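Protein SSD1 (Saccharomyces cerevisiae S288C, PDB 7AM1) binds mRNA, in its untranslated regions, and acts as a translation repressor, as a member of the RNase II/RNR family that has lost nuclease activity. Local coordinates at residues E445-V451 with W466-I472. Residues are numbered along the deposited sequence; the frame is centred on the assembly and turned at random.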
ATOM      1  N   GLU A 445     -29.768 -18.256  -9.186  1.00 61.60           N
ATOM      2  CA  GLU A 445     -30.151 -18.130  -7.789  1.00 64.58           C
ATOM      3  C   GLU A 445     -28.931 -18.380  -6.912  1.00 61.42           C
ATOM      4  O   GLU A 445     -28.212 -19.366  -7.103  1.00 63.46           O
ATOM      5  CB  GLU A 445     -31.266 -19.117  -7.462  1.00 70.61           C
ATOM      6  CG  GLU A 445     -32.080 -18.750  -6.244  1.00 73.69           C
ATOM      7  CD  GLU A 445     -33.358 -19.560  -6.141  1.00 77.71           C
ATOM      8  OE1 GLU A 445     -34.225 -19.429  -7.035  1.00 77.88           O
ATOM      9  OE2 GLU A 445     -33.483 -20.338  -5.170  1.00 80.40           O
ATOM     10  N   SER A 446     -28.685 -17.475  -5.964  1.00 54.45           N
ATOM     11  CA  SER A 446     -27.501 -17.541  -5.120  1.00 50.70           C
ATOM     12  C   SER A 446     -27.866 -17.277  -3.669  1.00 49.31           C
ATOM     13  O   SER A 446     -28.676 -16.393  -3.375  1.00 47.56           O
ATOM     14  CB  SER A 446     -26.441 -16.524  -5.563  1.00 48.24           C
ATOM     15  OG  SER A 446     -25.947 -16.838  -6.849  1.00 49.87           O
ATOM     16  N   ALA A 447     -27.254 -18.037  -2.767  1.00 52.79           N
ATOM     17  CA  ALA A 447     -27.395 -17.783  -1.342  1.00 51.96           C
ATOM     18  C   ALA A 447     -26.529 -16.590  -0.958  1.00 49.13           C
ATOM     19  O   ALA A 447     -25.361 -16.507  -1.355  1.00 48.21           O
ATOM     20  CB  ALA A 447     -26.991 -19.016  -0.538  1.00 53.09           C
ATOM     21  N   THR A 448     -27.094 -15.672  -0.180  1.00 44.60           N
ATOM     22  CA  THR A 448     -26.418 -14.428   0.150  1.00 43.66           C
ATOM     23  C   THR A 448     -26.670 -14.079   1.610  1.00 43.53           C
ATOM     24  O   THR A 448     -27.525 -14.664   2.278  1.00 45.21           O
ATOM     25  CB  THR A 448     -26.879 -13.280  -0.766  1.00 44.30           C
ATOM     26  OG1 THR A 448     -28.309 -13.280  -0.858  1.00 45.47           O
ATOM     27  CG2 THR A 448     -26.291 -13.422  -2.168  1.00 45.69           C
ATOM     28  N   LEU A 449     -25.874 -13.143   2.114  1.00 44.53           N
ATOM     29  CA  LEU A 449     -26.132 -12.459   3.374  1.00 45.06           C
ATOM     30  C   LEU A 449     -26.424 -11.005   3.034  1.00 44.98           C
ATOM     31  O   LEU A 449     -25.649 -10.370   2.309  1.00 45.18           O
ATOM     32  CB  LEU A 449     -24.939 -12.565   4.329  1.00 45.04           C
ATOM     33  CG  LEU A 449     -24.504 -13.968   4.773  1.00 44.66           C
ATOM     34  CD1 LEU A 449     -23.295 -13.903   5.715  1.00 45.21           C
ATOM     35  CD2 LEU A 449     -25.648 -14.721   5.440  1.00 44.13           C
ATOM     36  N   SER A 450     -27.539 -10.482   3.529  1.00 42.73           N
ATOM     37  CA  SER A 450     -28.022  -9.184   3.088  1.00 41.51           C
ATOM     38  C   SER A 450     -28.142  -8.215   4.251  1.00 42.31           C
ATOM     39  O   SER A 450     -28.496  -8.602   5.369  1.00 43.49           O
ATOM     40  CB  SER A 450     -29.379  -9.314   2.393  1.00 42.01           C
ATOM     41  OG  SER A 450     -29.288 -10.132   1.241  1.00 42.99           O
ATOM     42  N   VAL A 451     -27.839  -6.951   3.965  1.00 42.18           N
ATOM     43  CA  VAL A 451     -28.128  -5.827   4.848  1.00 43.39           C
ATOM     44  C   VAL A 451     -29.061  -4.891   4.087  1.00 42.87           C
ATOM     45  O   VAL A 451     -28.682  -4.343   3.044  1.00 41.88           O
ATOM     46  CB  VAL A 451     -26.847  -5.103   5.291  1.00 44.14           C
ATOM     47  CG1 VAL A 451     -27.194  -3.891   6.138  1.00 46.32           C
ATOM     48  CG2 VAL A 451     -25.928  -6.058   6.052  1.00 44.14           C
ATOM     49  N   TRP A 466     -32.357  -4.250   8.425  1.00 49.88           N
ATOM     50  CA  TRP A 466     -32.536  -5.693   8.520  1.00 49.93           C
ATOM     51  C   TRP A 466     -31.260  -6.387   8.063  1.00 47.79           C
ATOM     52  O   TRP A 466     -30.662  -6.000   7.055  1.00 45.10           O
ATOM     53  CB  TRP A 466     -33.714  -6.166   7.667  1.00 51.80           C
ATOM     54  CG  TRP A 466     -33.952  -7.649   7.746  1.00 53.71           C
ATOM     55  CD1 TRP A 466     -34.734  -8.308   8.653  1.00 55.51           C
ATOM     56  CD2 TRP A 466     -33.412  -8.654   6.880  1.00 53.56           C
ATOM     57  NE1 TRP A 466     -34.710  -9.659   8.406  1.00 55.29           N
ATOM     58  CE2 TRP A 466     -33.905  -9.898   7.323  1.00 53.96           C
ATOM     59  CE3 TRP A 466     -32.561  -8.623   5.771  1.00 53.81           C
ATOM     60  CZ2 TRP A 466     -33.573 -11.099   6.697  1.00 53.66           C
ATOM     61  CZ3 TRP A 466     -32.230  -9.819   5.152  1.00 53.89           C
ATOM     62  CH2 TRP A 466     -32.739 -11.038   5.615  1.00 53.71           C
ATOM     63  N   VAL A 467     -30.845  -7.404   8.814  1.00 49.78           N
ATOM     64  CA  VAL A 467     -29.662  -8.196   8.497  1.00 49.17           C
ATOM     65  C   VAL A 467     -30.029  -9.667   8.635  1.00 49.88           C
ATOM     66  O   VAL A 467     -30.565 -10.078   9.670  1.00 51.18           O
ATOM     67  CB  VAL A 467     -28.482  -7.849   9.425  1.00 48.52           C
ATOM     68  CG1 VAL A 467     -27.273  -8.684   9.068  1.00 46.22           C
ATOM     69  CG2 VAL A 467     -28.161  -6.363   9.348  1.00 49.15           C
ATOM     70  N   GLY A 468     -29.743 -10.456   7.607  1.00 46.02           N
ATOM     71  CA  GLY A 468     -30.101 -11.863   7.672  1.00 46.39           C
ATOM     72  C   GLY A 468     -29.655 -12.615   6.439  1.00 46.49           C
ATOM     73  O   GLY A 468     -29.057 -12.054   5.514  1.00 44.86           O
ATOM     74  N   GLU A 469     -29.949 -13.914   6.454  1.00 49.20           N
ATOM     75  CA  GLU A 469     -29.686 -14.780   5.313  1.00 50.49           C
ATOM     76  C   GLU A 469     -30.767 -14.599   4.255  1.00 50.39           C
ATOM     77  O   GLU A 469     -31.938 -14.373   4.574  1.00 50.79           O
ATOM     78  CB  GLU A 469     -29.615 -16.236   5.764  1.00 52.88           C
ATOM     79  CG  GLU A 469     -28.469 -16.505   6.740  1.00 54.05           C
ATOM     80  CD  GLU A 469     -28.505 -17.903   7.321  1.00 56.55           C
ATOM     81  OE1 GLU A 469     -27.422 -18.492   7.530  1.00 56.79           O
ATOM     82  OE2 GLU A 469     -29.619 -18.417   7.558  1.00 58.11           O
ATOM     83  N   SER A 470     -30.365 -14.692   2.988  1.00 49.47           N
ATOM     84  CA  SER A 470     -31.256 -14.355   1.891  1.00 48.97           C
ATOM     85  C   SER A 470     -30.913 -15.192   0.667  1.00 48.35           C
ATOM     86  O   SER A 470     -29.963 -15.981   0.660  1.00 47.95           O
ATOM     87  CB  SER A 470     -31.165 -12.864   1.548  1.00 48.32           C
ATOM     88  OG  SER A 470     -29.828 -12.509   1.230  1.00 48.92           O
ATOM     89  N   THR A 471     -31.709 -14.998  -0.379  1.00 47.77           N
ATOM     90  CA  THR A 471     -31.501 -15.604  -1.685  1.00 49.52           C
ATOM     91  C   THR A 471     -31.858 -14.549  -2.720  1.00 48.51           C
ATOM     92  O   THR A 471     -32.905 -13.902  -2.606  1.00 48.23           O
ATOM     93  CB  THR A 471     -32.369 -16.854  -1.872  1.00 54.31           C
ATOM     94  OG1 THR A 471     -32.050 -17.821  -0.863  1.00 56.44           O
ATOM     95  CG2 THR A 471     -32.149 -17.468  -3.242  1.00 56.09           C
ATOM     96  N   ILE A 472     -30.992 -14.373  -3.717  1.00 48.57           N
ATOM     97  CA  ILE A 472     -31.208 -13.381  -4.760  1.00 49.74           C
ATOM     98  C   ILE A 472     -31.128 -14.072  -6.112  1.00 52.10           C
ATOM     99  O   ILE A 472     -30.581 -15.167  -6.255  1.00 52.04           O
ATOM    100  CB  ILE A 472     -30.197 -12.209  -4.697  1.00 47.41           C
ATOM    101  CG1 ILE A 472     -28.772 -12.678  -5.020  1.00 47.19           C
ATOM    102  CG2 ILE A 472     -30.246 -11.543  -3.328  1.00 45.60           C
ATOM    103  CD1 ILE A 472     -27.768 -11.543  -5.186  1.00 45.78           C
TER
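The antiparallel beta hairpin of strands 446-456 and 462-472 in the RNB domain is joined here by three hydrogen-bonded pairs: S446 with I472, T448 with S470 and S450 with G468. The S450 N to G468 O bond, 3.0 Å, is almost straight at 177°. At the middle pair each donor stands above the other residue's carbonyl plane; T448 N lies 48° out of that of S470.

Three hydroxyls meet on one face of the hairpin. With chi1 at 57°, S470 OG is turned toward the facing strand, between T448 OG1 and S450 OG. It hydrogen-bonds to T448 OG1 at 2.7 Å, and either hydroxyl could be the donor. S450 OG is modelled only 2.4 Å from S470 OG, a doubtfully short distance. T448 CG2 packs against I472 CD1 at 3.8 Å, the two side chains crossing at about a right angle. Replacing T448 by alanine is likely to leave S470 OG without one hydroxyl partner and to open a gap beside I472 CD1. The W466 ring meets S450 CB at its edge, and G468 N lies over one face. On the other sheet face L449 CD2 rests on E469 CG at 3.6 Å, side by side.

S450 OG also hydrogen-bonds to H395 ND1, and F358 of strand 356-358 touches S450, S470 and I472. Helix 668-681 packs on L449, V467 and E469, while helix 544-568 touches V451 and V467.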